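Local structure of TCP pilus virulence regulatory protein (Vibrio cholerae, 3GBG) at residues Val11-Lys16 / Asn78-Val83; Lys31-Asp36 / Ile59-Asn64; Ile43-Leu48 / Arg68-Ser73. The protein probably binds DNA through an AraC-family helix-turn-helix region to regulate toxin-coregulated pilus genes, and holds a fatty acid in a pocket lined by its cupin-like domain. All coordinates share one frame; numbering follows the deposited sequence.

Interaction 1: Val11-Lys16 / Asn78-Val83. With PAM (palmitoleic acid), chain B.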
loop_
_atom_site.group_PDB
_atom_site.type_symbol
_atom_site.label_atom_id
_atom_site.label_comp_id
_atom_site.label_asym_id
_atom_site.label_seq_id
_atom_site.Cartn_x
_atom_site.Cartn_y
_atom_site.Cartn_z
ATOM N N VAL A 11 -7.682 2.688 10.579
ATOM C CA VAL A 11 -7.288 3.944 11.204
ATOM C C VAL A 11 -6.214 3.637 12.231
ATOM O O VAL A 11 -6.395 2.771 13.091
ATOM C CB VAL A 11 -8.479 4.638 11.910
ATOM C CG1 VAL A 11 -8.049 6.009 12.447
ATOM C CG2 VAL A 11 -9.635 4.811 10.934
ATOM N N TYR A 12 -5.088 4.335 12.124
ATOM C CA TYR A 12 -3.969 4.126 13.036
ATOM C C TYR A 12 -3.686 5.371 13.860
ATOM O O TYR A 12 -3.666 6.493 13.344
ATOM C CB TYR A 12 -2.705 3.754 12.263
ATOM C CG TYR A 12 -2.855 2.527 11.391
ATOM C CD1 TYR A 12 -3.167 2.639 10.041
ATOM C CD2 TYR A 12 -2.700 1.258 11.925
ATOM C CE1 TYR A 12 -3.320 1.511 9.235
ATOM C CE2 TYR A 12 -2.848 0.122 11.141
ATOM C CZ TYR A 12 -3.160 0.252 9.796
ATOM O OH TYR A 12 -3.325 -0.874 9.023
ATOM N N ARG A 13 -3.459 5.159 15.149
ATOM C CA ARG A 13 -3.161 6.238 16.085
ATOM C C ARG A 13 -1.684 6.608 15.936
ATOM O O ARG A 13 -0.835 5.732 15.794
ATOM C CB ARG A 13 -3.440 5.747 17.512
ATOM C CG ARG A 13 -3.158 6.746 18.626
ATOM C CD ARG A 13 -4.348 7.655 18.878
ATOM N NE ARG A 13 -4.458 8.017 20.290
ATOM C CZ ARG A 13 -4.606 7.137 21.277
ATOM N NH1 ARG A 13 -4.663 5.838 21.009
ATOM N NH2 ARG A 13 -4.701 7.556 22.532
ATOM N N MET A 14 -1.383 7.902 15.956
ATOM C CA MET A 14 -0.005 8.372 15.848
ATOM C C MET A 14 0.296 9.307 17.025
ATOM O O MET A 14 -0.214 10.429 17.082
ATOM C CB MET A 14 0.203 9.123 14.532
ATOM C CG MET A 14 1.448 8.703 13.793
ATOM S SD MET A 14 2.080 9.910 12.624
ATOM C CE MET A 14 3.783 9.612 12.794
ATOM N N SER A 15 1.113 8.835 17.965
ATOM C CA SER A 15 1.469 9.617 19.140
ATOM C C SER A 15 2.228 10.877 18.766
ATOM O O SER A 15 2.902 10.923 17.735
ATOM C CB SER A 15 2.316 8.780 20.104
ATOM O OG SER A 15 1.599 7.673 20.591
ATOM N N LYS A 16 2.139 11.894 19.618
ATOM C CA LYS A 16 2.819 13.157 19.362
ATOM C C LYS A 16 4.295 12.996 19.012
ATOM O O LYS A 16 5.050 12.341 19.733
ATOM C CB LYS A 16 2.684 14.094 20.572
ATOM C CG LYS A 16 3.232 13.533 21.877
ATOM C CD LYS A 16 3.230 14.606 22.956
ATOM C CE LYS A 16 3.306 14.019 24.356
ATOM N NZ LYS A 16 3.236 15.095 25.390
ATOM N N ASN A 78 -2.406 13.725 19.604
ATOM C CA ASN A 78 -2.481 12.493 18.837
ATOM C C ASN A 78 -3.066 12.758 17.457
ATOM O O ASN A 78 -3.868 13.674 17.271
ATOM C CB ASN A 78 -3.314 11.442 19.569
ATOM C CG ASN A 78 -2.562 10.812 20.724
ATOM O OD1 ASN A 78 -2.350 11.440 21.760
ATOM N ND2 ASN A 78 -2.135 9.566 20.541
ATOM N N ILE A 79 -2.638 11.964 16.482
ATOM C CA ILE A 79 -3.120 12.100 15.113
ATOM C C ILE A 79 -3.616 10.746 14.637
ATOM O O ILE A 79 -3.031 9.713 14.963
ATOM C CB ILE A 79 -1.994 12.564 14.162
ATOM C CG1 ILE A 79 -1.604 14.013 14.472
ATOM C CG2 ILE A 79 -2.447 12.439 12.720
ATOM C CD1 ILE A 79 -0.408 14.499 13.644
ATOM N N ASN A 80 -4.708 10.751 13.880
ATOM C CA ASN A 80 -5.247 9.514 13.331
ATOM C C ASN A 80 -4.951 9.464 11.840
ATOM O O ASN A 80 -5.288 10.383 11.090
ATOM C CB ASN A 80 -6.762 9.406 13.553
ATOM C CG ASN A 80 -7.118 9.138 15.002
ATOM O OD1 ASN A 80 -6.424 8.388 15.696
ATOM N ND2 ASN A 80 -8.211 9.731 15.460
ATOM N N VAL A 81 -4.304 8.385 11.423
ATOM C CA VAL A 81 -3.962 8.191 10.026
ATOM C C VAL A 81 -4.959 7.205 9.449
ATOM O O VAL A 81 -5.081 6.083 9.937
ATOM C CB VAL A 81 -2.531 7.626 9.883
ATOM C CG1 VAL A 81 -2.149 7.521 8.414
ATOM C CG2 VAL A 81 -1.540 8.513 10.622
ATOM N N SER A 82 -5.693 7.642 8.432
ATOM C CA SER A 82 -6.691 6.793 7.793
ATOM C C SER A 82 -6.076 6.159 6.557
ATOM O O SER A 82 -5.448 6.847 5.758
ATOM C CB SER A 82 -7.913 7.625 7.393
ATOM O OG SER A 82 -8.542 8.196 8.527
ATOM N N VAL A 83 -6.250 4.851 6.404
ATOM C CA VAL A 83 -5.707 4.158 5.247
ATOM C C VAL A 83 -6.792 3.394 4.497
ATOM O O VAL A 83 -7.458 2.522 5.054
ATOM C CB VAL A 83 -4.587 3.173 5.649
ATOM C CG1 VAL A 83 -3.969 2.559 4.401
ATOM C CG2 VAL A 83 -3.523 3.899 6.467
HETATM C C1 PAM B . -1.815 -1.141 5.864
HETATM O O1 PAM B . -2.814 -0.709 6.481
HETATM O O2 PAM B . -1.992 -1.695 4.762
HETATM C C2 PAM B . -0.422 -0.997 6.453
HETATM C C3 PAM B . 0.533 -0.425 5.399
HETATM C C4 PAM B . 1.055 0.938 5.825
HETATM C C5 PAM B . 1.049 1.920 4.657
HETATM C C6 PAM B . 0.156 3.120 4.959
HETATM C C7 PAM B . 0.987 4.343 5.338
HETATM C C8 PAM B . 0.304 5.153 6.429
HETATM C C9 PAM B . 1.313 5.580 7.504
HETATM C C10 PAM B . 1.204 5.217 8.773
HETATM C C11 PAM B . 0.053 4.333 9.286
HETATM C C12 PAM B . 0.446 2.857 9.321
HETATM C C13 PAM B . 1.087 2.489 10.647
HETATM C C14 PAM B . 1.652 1.077 10.597
HETATM C C15 PAM B . 2.301 0.714 11.921
HETATM C C16 PAM B . 3.819 0.803 11.825
HETATM O O HOH W 1 0.268 11.707 21.794
#
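Y12 and M14 of strand 11-14 pair antiparallel with V81 and I79 of strand 79-83, each pair carrying two backbone hydrogen bonds, and the short strand axes approach to 4.5 Å at 153°. V11 with S82 and R13 with N80 are the non-hydrogen-bonded pairs. A CA-H...O contact supplements the ladder, with V11 CA 3.3 Å from V81 O.

Y12, M14, I79 and V81 share one buried face of the sheet. Y12 makes the polar contact with the ligand there. Its CG is anti to the carbonyl carbon (chi1 -57°), which lays the ring along the bound palmitoleic acid. Ligand atom C12 sits over one ring face, 3.7 Å above the plane and offset toward the rim. V83 comes to the ring edge in its plane, with V83 CG2 3.7 Å from Y12 CE1. At the end of the side chain, Y12 OH donates to ligand O1 at 2.6 Å. The same hydroxyl is hydrogen-bonded to Y266 OH, so two partners hold it. V81 CG1 touches the lipid tail at C8, 3.9 Å away. M14 CB packs beside I79 CB at 4.1 Å.

The other face is more polar. There V11 CG1 rests 3.8 Å from N80 CB. Beyond the strand ends, a water accepts from K16 N and makes a weak bond to N78 OD1.

Strand 79-86 lies between strands 7-14 and 31-35 in the sheet. V11 and S82 lean on V131 of helix 123-131, while M14 and I79 reach S73 of strand 66-73.

Interaction 2: Lys31-Asp36 / Ile59-Asn64. With PAM (palmitoleic acid), chain B.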
loop_
_atom_site.group_PDB
_atom_site.type_symbol
_atom_site.label_atom_id
_atom_site.label_comp_id
_atom_site.label_asym_id
_atom_site.label_seq_id
_atom_site.Cartn_x
_atom_site.Cartn_y
_atom_site.Cartn_z
ATOM N N LYS A 31 -3.429 2.006 -2.583
ATOM C CA LYS A 31 -3.769 2.528 -1.267
ATOM C C LYS A 31 -3.660 4.046 -1.230
ATOM O O LYS A 31 -2.987 4.657 -2.056
ATOM C CB LYS A 31 -2.826 1.949 -0.211
ATOM C CG LYS A 31 -2.966 0.459 0.047
ATOM C CD LYS A 31 -1.901 -0.008 1.038
ATOM C CE LYS A 31 -2.066 -1.479 1.391
ATOM N NZ LYS A 31 -3.270 -1.711 2.234
ATOM N N MET A 32 -4.341 4.648 -0.269
ATOM C CA MET A 32 -4.292 6.090 -0.084
ATOM C C MET A 32 -4.451 6.353 1.401
ATOM O O MET A 32 -5.216 5.671 2.078
ATOM C CB MET A 32 -5.399 6.787 -0.886
ATOM C CG MET A 32 -6.816 6.317 -0.604
ATOM S SD MET A 32 -7.995 7.164 -1.723
ATOM C CE MET A 32 -7.427 6.581 -3.302
ATOM N N PHE A 33 -3.691 7.311 1.921
ATOM C CA PHE A 33 -3.791 7.633 3.332
ATOM C C PHE A 33 -3.641 9.121 3.562
ATOM O O PHE A 33 -3.182 9.852 2.689
ATOM C CB PHE A 33 -2.732 6.884 4.152
ATOM C CG PHE A 33 -1.314 7.309 3.867
ATOM C CD1 PHE A 33 -0.565 6.667 2.879
ATOM C CD2 PHE A 33 -0.716 8.326 4.614
ATOM C CE1 PHE A 33 0.761 7.027 2.641
ATOM C CE2 PHE A 33 0.610 8.698 4.386
ATOM C CZ PHE A 33 1.354 8.045 3.396
ATOM N N TRP A 34 -4.033 9.560 4.751
ATOM C CA TRP A 34 -3.940 10.961 5.111
ATOM C C TRP A 34 -4.164 11.091 6.608
ATOM O O TRP A 34 -4.719 10.190 7.240
ATOM C CB TRP A 34 -4.990 11.768 4.338
ATOM C CG TRP A 34 -6.394 11.485 4.763
ATOM C CD1 TRP A 34 -7.077 12.084 5.783
ATOM C CD2 TRP A 34 -7.274 10.491 4.224
ATOM N NE1 TRP A 34 -8.323 11.524 5.914
ATOM C CE2 TRP A 34 -8.468 10.541 4.973
ATOM C CE3 TRP A 34 -7.162 9.557 3.184
ATOM C CZ2 TRP A 34 -9.551 9.692 4.711
ATOM C CZ3 TRP A 34 -8.241 8.715 2.926
ATOM C CH2 TRP A 34 -9.417 8.787 3.688
ATOM N N ILE A 35 -3.716 12.205 7.176
ATOM C CA ILE A 35 -3.896 12.448 8.600
ATOM C C ILE A 35 -5.207 13.192 8.820
ATOM O O ILE A 35 -5.639 13.978 7.974
ATOM C CB ILE A 35 -2.707 13.246 9.188
ATOM C CG1 ILE A 35 -2.507 14.555 8.426
ATOM C CG2 ILE A 35 -1.424 12.409 9.080
ATOM C CD1 ILE A 35 -1.348 15.384 8.946
ATOM N N ASP A 36 -5.849 12.930 9.953
ATOM C CA ASP A 36 -7.136 13.552 10.254
ATOM C C ASP A 36 -6.983 14.968 10.798
ATOM O O ASP A 36 -7.910 15.773 10.730
ATOM C CB ASP A 36 -7.903 12.685 11.256
ATOM C CG ASP A 36 -7.338 12.776 12.662
ATOM O OD1 ASP A 36 -6.111 12.947 12.815
ATOM O OD2 ASP A 36 -8.126 12.662 13.618
ATOM N N ILE A 59 -2.100 11.025 0.206
ATOM C CA ILE A 59 -0.966 10.313 -0.371
ATOM C C ILE A 59 -1.467 9.047 -1.047
ATOM O O ILE A 59 -2.243 8.284 -0.464
ATOM C CB ILE A 59 0.077 9.902 0.704
ATOM C CG1 ILE A 59 0.653 11.142 1.401
ATOM C CG2 ILE A 59 1.205 9.115 0.062
ATOM C CD1 ILE A 59 -0.254 11.737 2.461
ATOM N N LEU A 60 -1.032 8.823 -2.280
ATOM C CA LEU A 60 -1.450 7.639 -3.018
ATOM C C LEU A 60 -0.257 6.714 -3.237
ATOM O O LEU A 60 0.824 7.163 -3.620
ATOM C CB LEU A 60 -2.046 8.043 -4.374
ATOM C CG LEU A 60 -3.204 9.047 -4.362
ATOM C CD1 LEU A 60 -3.631 9.348 -5.795
ATOM C CD2 LEU A 60 -4.368 8.482 -3.573
ATOM N N LEU A 61 -0.457 5.425 -2.981
ATOM C CA LEU A 61 0.597 4.428 -3.157
ATOM C C LEU A 61 0.217 3.506 -4.317
ATOM O O LEU A 61 -0.854 2.902 -4.314
ATOM C CB LEU A 61 0.770 3.623 -1.865
ATOM C CG LEU A 61 1.051 4.496 -0.628
ATOM C CD1 LEU A 61 1.218 3.624 0.612
ATOM C CD2 LEU A 61 2.317 5.318 -0.870
ATOM N N LYS A 62 1.094 3.404 -5.308
ATOM C CA LYS A 62 0.823 2.583 -6.481
ATOM C C LYS A 62 1.004 1.089 -6.236
ATOM O O LYS A 62 1.991 0.662 -5.650
ATOM C CB LYS A 62 1.715 3.026 -7.643
ATOM C CG LYS A 62 1.281 2.468 -8.992
ATOM C CD LYS A 62 1.912 3.213 -10.163
ATOM C CE LYS A 62 3.304 2.693 -10.475
ATOM N NZ LYS A 62 3.267 1.268 -10.932
ATOM N N LYS A 63 0.036 0.303 -6.693
ATOM C CA LYS A 63 0.092 -1.140 -6.528
ATOM C C LYS A 63 1.365 -1.696 -7.153
ATOM O O LYS A 63 1.816 -1.218 -8.198
ATOM C CB LYS A 63 -1.130 -1.797 -7.172
ATOM C CG LYS A 63 -1.141 -3.305 -7.035
ATOM C CD LYS A 63 -2.339 -3.913 -7.735
ATOM C CE LYS A 63 -2.317 -5.418 -7.625
ATOM N NZ LYS A 63 -3.489 -6.004 -8.302
ATOM N N ASN A 64 1.939 -2.702 -6.495
ATOM C CA ASN A 64 3.166 -3.369 -6.942
ATOM C C ASN A 64 4.424 -2.529 -6.744
ATOM O O ASN A 64 5.511 -2.907 -7.185
ATOM C CB ASN A 64 3.035 -3.784 -8.412
ATOM C CG ASN A 64 1.985 -4.850 -8.618
ATOM O OD1 ASN A 64 1.405 -4.970 -9.695
ATOM N ND2 ASN A 64 1.746 -5.645 -7.589
HETATM C C1 PAM B . -1.815 -1.141 5.864
HETATM O O1 PAM B . -2.814 -0.709 6.481
HETATM O O2 PAM B . -1.992 -1.695 4.762
HETATM C C2 PAM B . -0.422 -0.997 6.453
HETATM C C3 PAM B . 0.533 -0.425 5.399
HETATM C C4 PAM B . 1.055 0.938 5.825
HETATM C C5 PAM B . 1.049 1.920 4.657
HETATM C C6 PAM B . 0.156 3.120 4.959
HETATM C C7 PAM B . 0.987 4.343 5.338
HETATM C C8 PAM B . 0.304 5.153 6.429
HETATM C C9 PAM B . 1.313 5.580 7.504
HETATM C C10 PAM B . 1.204 5.217 8.773
HETATM C C11 PAM B . 0.053 4.333 9.286
HETATM C C12 PAM B . 0.446 2.857 9.321
HETATM C C13 PAM B . 1.087 2.489 10.647
HETATM C C14 PAM B . 1.652 1.077 10.597
HETATM C C15 PAM B . 2.301 0.714 11.921
HETATM C C16 PAM B . 3.819 0.803 11.825
#
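F33 and I59 form an antiparallel hydrogen-bonded pair, as do K31 and L61; M32 and L60 sit between them. F33 CG stands between the backbone N and the carbonyl carbon (chi1 67°), and this brings one ring face over I59 CB. From CB outward, F33 CB and CG first meet the bound palmitoleic acid, with CG 3.7 Å from ligand C8. CD1 lies near ligand C7, and CD2 near C8. Farther out the contacts pass to I59: F33 CE1 is 3.3 Å from I59 CG2, CE2 is nearest I59 CD1, and CZ touches I59 CG2 and CB. The ring is thus sandwiched. I59 CB makes a CH-pi contact on one face, 3.7 Å from the centroid, and ligand C8 lies over the opposite face, toward the rim. L61 CD1 closes an edge, 4.0 Å from F33 CE1.

On the reverse of the sheet M32 CB and L60 CD2 are tight at 3.3 Å. K31 sends its tip to the lipid head instead: K31 NZ donates to ligand O2 at 2.8 Å and also bonds T85 OG1. Such an antiparallel sheet, with one face turned to a ligand, fits a cupin-like fold whose interior holds a fatty acid.

Interaction 3: Ile43-Leu48 / Arg68-Ser73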
loop_
_atom_site.group_PDB
_atom_site.type_symbol
_atom_site.label_atom_id
_atom_site.label_comp_id
_atom_site.label_asym_id
_atom_site.label_seq_id
_atom_site.Cartn_x
_atom_site.Cartn_y
_atom_site.Cartn_z
ATOM N N ILE A 43 9.037 11.665 4.603
ATOM C CA ILE A 43 10.354 11.624 3.978
ATOM C C ILE A 43 10.372 10.444 3.018
ATOM O O ILE A 43 10.224 9.289 3.425
ATOM C CB ILE A 43 11.465 11.455 5.027
ATOM C CG1 ILE A 43 11.471 12.671 5.970
ATOM C CG2 ILE A 43 12.813 11.302 4.336
ATOM C CD1 ILE A 43 12.442 12.568 7.118
ATOM N N ASP A 44 10.530 10.739 1.734
ATOM C CA ASP A 44 10.563 9.703 0.711
ATOM C C ASP A 44 12.008 9.324 0.412
ATOM O O ASP A 44 12.726 10.068 -0.254
ATOM C CB ASP A 44 9.890 10.207 -0.568
ATOM C CG ASP A 44 9.609 9.094 -1.556
ATOM O OD1 ASP A 44 10.076 7.956 -1.323
ATOM O OD2 ASP A 44 8.922 9.358 -2.566
ATOM N N LYS A 45 12.431 8.164 0.905
ATOM C CA LYS A 45 13.793 7.702 0.687
ATOM C C LYS A 45 14.054 7.272 -0.759
ATOM O O LYS A 45 15.203 7.165 -1.181
ATOM C CB LYS A 45 14.119 6.542 1.634
ATOM C CG LYS A 45 14.426 6.955 3.066
ATOM C CD LYS A 45 13.242 7.618 3.749
ATOM C CE LYS A 45 13.601 8.052 5.166
ATOM N NZ LYS A 45 14.752 9.001 5.171
ATOM N N ASN A 46 12.994 7.027 -1.520
ATOM C CA ASN A 46 13.153 6.613 -2.909
ATOM C C ASN A 46 13.523 7.788 -3.803
ATOM O O ASN A 46 14.381 7.668 -4.680
ATOM C CB ASN A 46 11.869 5.954 -3.423
ATOM C CG ASN A 46 11.750 4.500 -2.999
ATOM O OD1 ASN A 46 10.711 3.869 -3.187
ATOM N ND2 ASN A 46 12.820 3.963 -2.428
ATOM N N CYS A 47 12.879 8.929 -3.578
ATOM C CA CYS A 47 13.148 10.125 -4.368
ATOM C C CYS A 47 14.018 11.113 -3.601
ATOM O O CYS A 47 14.348 12.185 -4.110
ATOM C CB CYS A 47 11.831 10.792 -4.774
ATOM S SG CYS A 47 10.774 9.743 -5.803
ATOM N N LEU A 48 14.386 10.747 -2.378
ATOM C CA LEU A 48 15.225 11.595 -1.540
ATOM C C LEU A 48 14.603 12.976 -1.354
ATOM O O LEU A 48 15.254 13.998 -1.584
ATOM C CB LEU A 48 16.619 11.730 -2.165
ATOM C CG LEU A 48 17.378 10.420 -2.424
ATOM C CD1 LEU A 48 18.693 10.714 -3.142
ATOM C CD2 LEU A 48 17.634 9.713 -1.107
ATOM N N ARG A 68 9.770 3.089 0.467
ATOM C CA ARG A 68 10.823 3.339 1.446
ATOM C C ARG A 68 10.617 4.777 1.917
ATOM O O ARG A 68 11.098 5.719 1.281
ATOM C CB ARG A 68 12.217 3.190 0.819
ATOM C CG ARG A 68 12.507 1.807 0.227
ATOM C CD ARG A 68 13.925 1.744 -0.320
ATOM N NE ARG A 68 14.241 0.450 -0.933
ATOM C CZ ARG A 68 13.724 0.017 -2.079
ATOM N NH1 ARG A 68 12.864 0.774 -2.746
ATOM N NH2 ARG A 68 14.075 -1.164 -2.558
ATOM N N PHE A 69 9.882 4.947 3.014
ATOM C CA PHE A 69 9.609 6.285 3.543
ATOM C C PHE A 69 9.236 6.282 5.014
ATOM O O PHE A 69 8.967 5.238 5.603
ATOM C CB PHE A 69 8.470 6.941 2.763
ATOM C CG PHE A 69 7.121 6.327 3.028
ATOM C CD1 PHE A 69 6.746 5.146 2.405
ATOM C CD2 PHE A 69 6.228 6.926 3.914
ATOM C CE1 PHE A 69 5.498 4.564 2.654
ATOM C CE2 PHE A 69 4.979 6.354 4.170
ATOM C CZ PHE A 69 4.612 5.169 3.536
ATOM N N SER A 70 9.216 7.473 5.603
ATOM C CA SER A 70 8.847 7.618 6.998
ATOM C C SER A 70 7.858 8.763 7.137
ATOM O O SER A 70 7.807 9.666 6.297
ATOM C CB SER A 70 10.081 7.880 7.871
ATOM O OG SER A 70 10.689 9.126 7.560
ATOM N N LEU A 71 7.054 8.693 8.192
ATOM C CA LEU A 71 6.054 9.709 8.487
ATOM C C LEU A 71 6.287 10.116 9.936
ATOM O O LEU A 71 6.238 9.280 10.837
ATOM C CB LEU A 71 4.642 9.140 8.326
ATOM C CG LEU A 71 3.500 10.155 8.342
ATOM C CD1 LEU A 71 3.624 11.073 7.120
ATOM C CD2 LEU A 71 2.157 9.437 8.331
ATOM N N THR A 72 6.550 11.398 10.157
ATOM C CA THR A 72 6.809 11.894 11.498
ATOM C C THR A 72 5.777 12.937 11.903
ATOM O O THR A 72 5.549 13.914 11.187
ATOM C CB THR A 72 8.212 12.545 11.600
ATOM O OG1 THR A 72 9.212 11.568 11.286
ATOM C CG2 THR A 72 8.447 13.084 13.006
ATOM N N SER A 73 5.159 12.725 13.056
ATOM C CA SER A 73 4.175 13.662 13.553
ATOM C C SER A 73 4.865 14.947 13.968
ATOM O O SER A 73 5.929 14.917 14.584
ATOM C CB SER A 73 3.434 13.080 14.758
ATOM O OG SER A 73 2.794 14.117 15.496
HETATM O O HOH W 2 8.672 5.522 -0.976
#
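I43 and S70 pair across the antiparallel ladder between strands 40-44 and 66-73, part of the four-stranded sheet of the cupin-like domain, and an Asx turn at D44 follows as the first strand ends.

Two backbone hydrogen bonds join the I43/S70 pair: I43 N donates to S70 O at 2.9 Å, and S70 N returns to I43 O. Just past the end of strand 40-44, K45 N adds a third to R68 O at 2.8 Å, with a bent N-H...O angle of 135°. In the turn, N46 N donates to D44 OD1 from above the carboxylate plane.

The side chains add van der Waals contacts, mostly carbon against oxygen. I43 CB approaches S70 OG to 3.5 Å. K45 CB lies 3.2 Å from R68 O, and its bent chain then runs on toward F69 CA. F69 CB is 3.0 Å from I43 O, while the F69 ring turns away from strand 40-44 to meet the ring of F22 and the bound palmitoleic acid. The N46 side chain crosses R68 at about a right angle.

Among the charged groups, R68 is extended from CG to NE. It reaches the segment between helices 199-207 and 213-231, where R68 NH2 is hydrogen-bonded to R209 O.

One water links D44 and R68: it lies 2.8 Å from D44 OD1, to which it donates, and 3.0 Å from R68 N, from which it accepts.

How the interactions relate
From the N terminus, strand 7-14 comes first, and interaction 1 joins it to strand 79-86, closing a long loop that holds the other two contacts. Within that loop, interaction 2 closes a loop from 31-36 at 59-64, and interaction 3 another from 43-48 at 68-73. Their segments alternate along the chain, so these two cross. Interactions 1 and 2 belong to one five-stranded sheet, where strands 79-86 and 31-35 are neighbours. Interaction 3 belongs to the four-stranded sheet. The sheets meet where F33 packs on F69 and where M14 reaches L71 and S73. Interactions 1 and 2 both meet the same palmitoleic acid, which K230 of helix 213-231 also holds.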